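Local coordinates for tryptophan synthase alpha chain (Chlamydia trachomatis, PDB 6V82), which is the alpha subunit of tryptophan synthase and probably catalyses the aldol cleavage of indoleglycerol phosphate to indole and glyceraldehyde 3-phosphate, at residues A85-Q88 / E89-L92; T235-S239 / V240-T244. All coordinates share one frame; numbering follows the deposited sequence.

Both interactions are local turns on the surface of a TIM barrel, with centres 21 Å apart and nearest atoms about 9 Å apart, and they share no element directly. Interaction 1 lies in the loop between helix 73-84 and strand 92-96 and leads from the surface toward the barrel wall; interaction 2 joins helix 229-236 to helix 241-250 farther from the centre of the chain. Helix 25-37 lies beside both. An asparagine side-chain oxygen gathers two backbone N-H groups in 85-92. In 235-244 the doubly held acceptor is a backbone carbonyl, gripped by one threonine, with an Asx turn just ahead of it.

Interaction 1 (A85-Q88 / E89-L92); sequences AFNQ and EVPL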
loop_
_atom_site.group_PDB
_atom_site.type_symbol
_atom_site.label_atom_id
_atom_site.label_comp_id
_atom_site.label_asym_id
_atom_site.label_seq_id
_atom_site.Cartn_x
_atom_site.Cartn_y
_atom_site.Cartn_z
ATOM N N ALA A 85 -19.013 -51.647 29.875
ATOM C CA ALA A 85 -20.202 -52.481 29.991
ATOM C C ALA A 85 -20.223 -53.604 28.963
ATOM O O ALA A 85 -21.052 -54.513 29.071
ATOM C CB ALA A 85 -21.457 -51.626 29.852
ATOM N N PHE A 86 -19.338 -53.552 27.970
ATOM C CA PHE A 86 -19.178 -54.614 26.992
ATOM C C PHE A 86 -17.999 -55.523 27.323
ATOM O O PHE A 86 -18.119 -56.749 27.266
ATOM C CB PHE A 86 -19.002 -54.008 25.591
ATOM C CG PHE A 86 -18.728 -55.025 24.531
ATOM C CD1 PHE A 86 -19.711 -55.932 24.155
ATOM C CD2 PHE A 86 -17.487 -55.088 23.921
ATOM C CE1 PHE A 86 -19.464 -56.890 23.177
ATOM C CE2 PHE A 86 -17.229 -56.036 22.929
ATOM C CZ PHE A 86 -18.218 -56.940 22.557
ATOM N N ASN A 87 -16.860 -54.938 27.684
ATOM C CA ASN A 87 -15.630 -55.696 27.854
ATOM C C ASN A 87 -14.788 -55.003 28.917
ATOM O O ASN A 87 -14.484 -53.811 28.792
ATOM C CB ASN A 87 -14.866 -55.793 26.519
ATOM C CG ASN A 87 -13.653 -56.720 26.589
ATOM O OD1 ASN A 87 -12.761 -56.535 27.416
ATOM N ND2 ASN A 87 -13.614 -57.718 25.707
ATOM N N GLN A 88 -14.408 -55.755 29.950
ATOM C CA GLN A 88 -13.628 -55.221 31.060
ATOM C C GLN A 88 -12.207 -55.790 31.116
ATOM O O GLN A 88 -11.535 -55.676 32.144
ATOM C CB GLN A 88 -14.381 -55.469 32.369
ATOM C CG GLN A 88 -15.583 -54.530 32.531
ATOM C CD GLN A 88 -16.581 -54.988 33.593
ATOM O OE1 GLN A 88 -16.200 -55.328 34.715
ATOM N NE2 GLN A 88 -17.870 -54.990 33.239
ATOM N N GLU A 89 -11.728 -56.376 30.020
ATOM C CA GLU A 89 -10.376 -56.921 29.900
ATOM C C GLU A 89 -9.471 -56.079 29.013
ATOM O O GLU A 89 -8.315 -55.844 29.363
ATOM C CB GLU A 89 -10.443 -58.345 29.334
ATOM C CG GLU A 89 -9.535 -59.376 29.988
ATOM C CD GLU A 89 -9.905 -60.820 29.576
ATOM O OE1 GLU A 89 -10.240 -61.651 30.466
ATOM O OE2 GLU A 89 -9.877 -61.109 28.352
ATOM N N VAL A 90 -9.977 -55.632 27.866
ATOM C CA VAL A 90 -9.239 -54.851 26.878
ATOM C C VAL A 90 -8.727 -53.550 27.482
ATOM O O VAL A 90 -9.521 -52.734 27.969
ATOM C CB VAL A 90 -10.119 -54.560 25.655
ATOM C CG1 VAL A 90 -9.424 -53.597 24.737
ATOM C CG2 VAL A 90 -10.430 -55.861 24.919
ATOM N N PRO A 91 -7.416 -53.319 27.471
ATOM C CA PRO A 91 -6.877 -52.041 27.959
ATOM C C PRO A 91 -7.370 -50.861 27.134
ATOM O O PRO A 91 -7.525 -50.961 25.916
ATOM C CB PRO A 91 -5.364 -52.223 27.812
ATOM C CG PRO A 91 -5.162 -53.701 27.855
ATOM C CD PRO A 91 -6.361 -54.306 27.193
ATOM N N LEU A 92 -7.616 -49.732 27.812
ATOM C CA LEU A 92 -8.015 -48.477 27.171
ATOM C C LEU A 92 -6.964 -47.411 27.439
ATOM O O LEU A 92 -6.685 -47.091 28.601
ATOM C CB LEU A 92 -9.373 -47.993 27.679
ATOM C CG LEU A 92 -10.551 -48.934 27.437
ATOM C CD1 LEU A 92 -11.813 -48.402 28.089
ATOM C CD2 LEU A 92 -10.753 -49.115 25.956
#
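Asn-87 carries the polar part of the contact, its amide oxygen OD1 accepting two backbone hydrogen bonds from the residues that follow. Glu-89 N lies 2.8 Å from Asn-87 OD1, and Val-90 N lies 3.0 Å from the same Asn-87 OD1 on a nearly straight bond, with an N-H...O angle of 171°. The two donors come from opposite faces of the amide plane, and each is tilted from it. A chi1 of -173° puts CG beside the carbonyl carbon, and chi2 of -57° turns OD1 to the two N-H groups. The bond to the residue two on makes this an Asx turn, placed in the alpha-to-beta loop of a TIM barrel between helix 73-84 and strand 92-96. Arg-84 braces the turn from outside: its NH1 bonds to the carbonyls of Asn-87 and Val-90, while its own carbonyl accepts from Gln-88 NE2. The van der Waals contacts are few. Val-90 CG2 packs 3.7 Å from Asn-87 CG and 3.8 Å from ND2, the two side chains crossing at about a right angle. Glu-89 touches Asn-87 OD1 through CB at 3.5 Å, and its extended chain leads away. Asn-87 also packs on Ile-36 of helix 25-37.

Interaction 2 (T235-S239 / V240-T244); sequences TMDSS and VETLT
Ser-239 and Thr-242 meet where the chain, having left helix 229-236, turns into helix 241-250: Thr-242 N donates to Ser-239 O at 3.0 Å, and just beyond, Val-240 O accepts from the backbone N-H groups of Leu-243 and Thr-244. The same Ser-239 carbonyl accepts a second hydrogen bond from the side chain of Thr-242, with OG1 2.8 Å from Ser-239 O and a C=O...O angle of 165°, so the hydroxyl meets the carbonyl almost head-on while the N-H arrives tilted from its plane. Thr-242 chi1 of 68° sets OG1 between its own N and carbonyl carbon, facing back to Ser-239, and turns the methyl CG2 to the serine side chain, 3.5 Å from Ser-239 OG. That methyl also lies 3.8 Å from Asp-237 OD2, the aspartate and threonine side chains crossing at about a right angle. Asp-237 shapes the preceding residues as an Asx turn: its OD1 accepts from Ser-239 N at 3.2 Å, met from above the carboxylate plane, and a weak bond from Ser-239 OG reaches the same oxygen. Glu-241 bends at chi2, bringing OE1 back to 3.5 Å from Ser-239 C. Val-240 also packs on Tyr-27 and Ala-34 of helix 25-37, whose Tyr-27 hydroxyl bonds to Ser-238 O. Leu-243 reaches both that helix and helix 229-236. Thr-242 OG1, a donor to Ser-239 O, also accepts from Gln-233 NE2. The threonine hydroxyl thus has two partners, one as donor and one as acceptor, which probably limits its rotation and ties the start of helix 241-250 to the preceding helix through one oxygen.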
loop_
_atom_site.group_PDB
_atom_site.type_symbol
_atom_site.label_atom_id
_atom_site.label_comp_id
_atom_site.label_asym_id
_atom_site.label_seq_id
_atom_site.Cartn_x
_atom_site.Cartn_y
_atom_site.Cartn_z
ATOM N N THR A 235 -15.692 -42.970 7.678
ATOM C CA THR A 235 -16.119 -41.993 6.686
ATOM C C THR A 235 -16.495 -42.619 5.346
ATOM O O THR A 235 -17.194 -41.974 4.555
ATOM C CB THR A 235 -15.020 -40.948 6.448
ATOM O OG1 THR A 235 -13.954 -41.535 5.687
ATOM C CG2 THR A 235 -14.479 -40.422 7.780
ATOM N N MET A 236 -16.037 -43.842 5.062
ATOM C CA MET A 236 -16.434 -44.532 3.835
ATOM C C MET A 236 -17.812 -45.166 3.992
ATOM O O MET A 236 -18.737 -44.894 3.217
ATOM C CB MET A 236 -15.398 -45.603 3.474
ATOM C CG MET A 236 -14.046 -45.070 3.054
ATOM S SD MET A 236 -14.086 -44.311 1.422
ATOM C CE MET A 236 -14.438 -45.722 0.365
ATOM N N ASP A 237 -17.950 -46.026 4.994
ATOM C CA ASP A 237 -19.205 -46.697 5.312
ATOM C C ASP A 237 -19.176 -46.876 6.819
ATOM O O ASP A 237 -18.359 -47.649 7.328
ATOM C CB ASP A 237 -19.326 -48.036 4.583
ATOM C CG ASP A 237 -20.594 -48.796 4.938
ATOM O OD1 ASP A 237 -21.414 -48.287 5.737
ATOM O OD2 ASP A 237 -20.774 -49.914 4.405
ATOM N N SER A 238 -20.040 -46.147 7.526
ATOM C CA SER A 238 -19.956 -46.084 8.979
ATOM C C SER A 238 -20.543 -47.307 9.671
ATOM O O SER A 238 -20.428 -47.409 10.900
ATOM C CB SER A 238 -20.644 -44.813 9.487
ATOM O OG SER A 238 -21.895 -44.627 8.844
ATOM N N SER A 239 -21.166 -48.228 8.930
ATOM C CA SER A 239 -21.713 -49.433 9.546
ATOM C C SER A 239 -20.587 -50.217 10.208
ATOM O O SER A 239 -19.607 -50.585 9.549
ATOM C CB SER A 239 -22.438 -50.286 8.504
ATOM O OG SER A 239 -21.518 -51.018 7.723
ATOM N N VAL A 240 -20.715 -50.458 11.517
ATOM C CA VAL A 240 -19.559 -50.883 12.302
ATOM C C VAL A 240 -19.100 -52.295 11.959
ATOM O O VAL A 240 -17.961 -52.664 12.273
ATOM C CB VAL A 240 -19.858 -50.746 13.804
ATOM C CG1 VAL A 240 -19.868 -49.269 14.190
ATOM C CG2 VAL A 240 -21.181 -51.416 14.154
ATOM N N GLU A 241 -19.950 -53.093 11.311
ATOM C CA GLU A 241 -19.521 -54.397 10.812
ATOM C C GLU A 241 -18.258 -54.280 9.971
ATOM O O GLU A 241 -17.360 -55.124 10.064
ATOM C CB GLU A 241 -20.646 -55.038 9.994
ATOM C CG GLU A 241 -21.850 -55.486 10.813
ATOM C CD GLU A 241 -22.649 -54.330 11.404
ATOM O OE1 GLU A 241 -22.364 -53.158 11.068
ATOM O OE2 GLU A 241 -23.569 -54.595 12.210
ATOM N N THR A 242 -18.163 -53.230 9.148
ATOM C CA THR A 242 -16.988 -53.059 8.301
ATOM C C THR A 242 -15.741 -52.722 9.108
ATOM O O THR A 242 -14.630 -52.873 8.590
ATOM C CB THR A 242 -17.228 -51.972 7.245
ATOM O OG1 THR A 242 -17.320 -50.694 7.882
ATOM C CG2 THR A 242 -18.504 -52.232 6.475
ATOM N N LEU A 243 -15.894 -52.270 10.358
ATOM C CA LEU A 243 -14.734 -52.066 11.224
ATOM C C LEU A 243 -14.199 -53.394 11.751
ATOM O O LEU A 243 -12.984 -53.634 11.739
ATOM C CB LEU A 243 -15.097 -51.143 12.380
ATOM C CG LEU A 243 -15.402 -49.710 11.988
ATOM C CD1 LEU A 243 -15.792 -48.906 13.227
ATOM C CD2 LEU A 243 -14.184 -49.119 11.317
ATOM N N THR A 244 -15.095 -54.259 12.230
ATOM C CA THR A 244 -14.700 -55.618 12.568
ATOM C C THR A 244 -13.949 -56.262 11.407
ATOM O O THR A 244 -12.828 -56.758 11.574
ATOM C CB THR A 244 -15.937 -56.439 12.939
ATOM O OG1 THR A 244 -16.640 -55.781 13.999
ATOM C CG2 THR A 244 -15.537 -57.841 13.376
#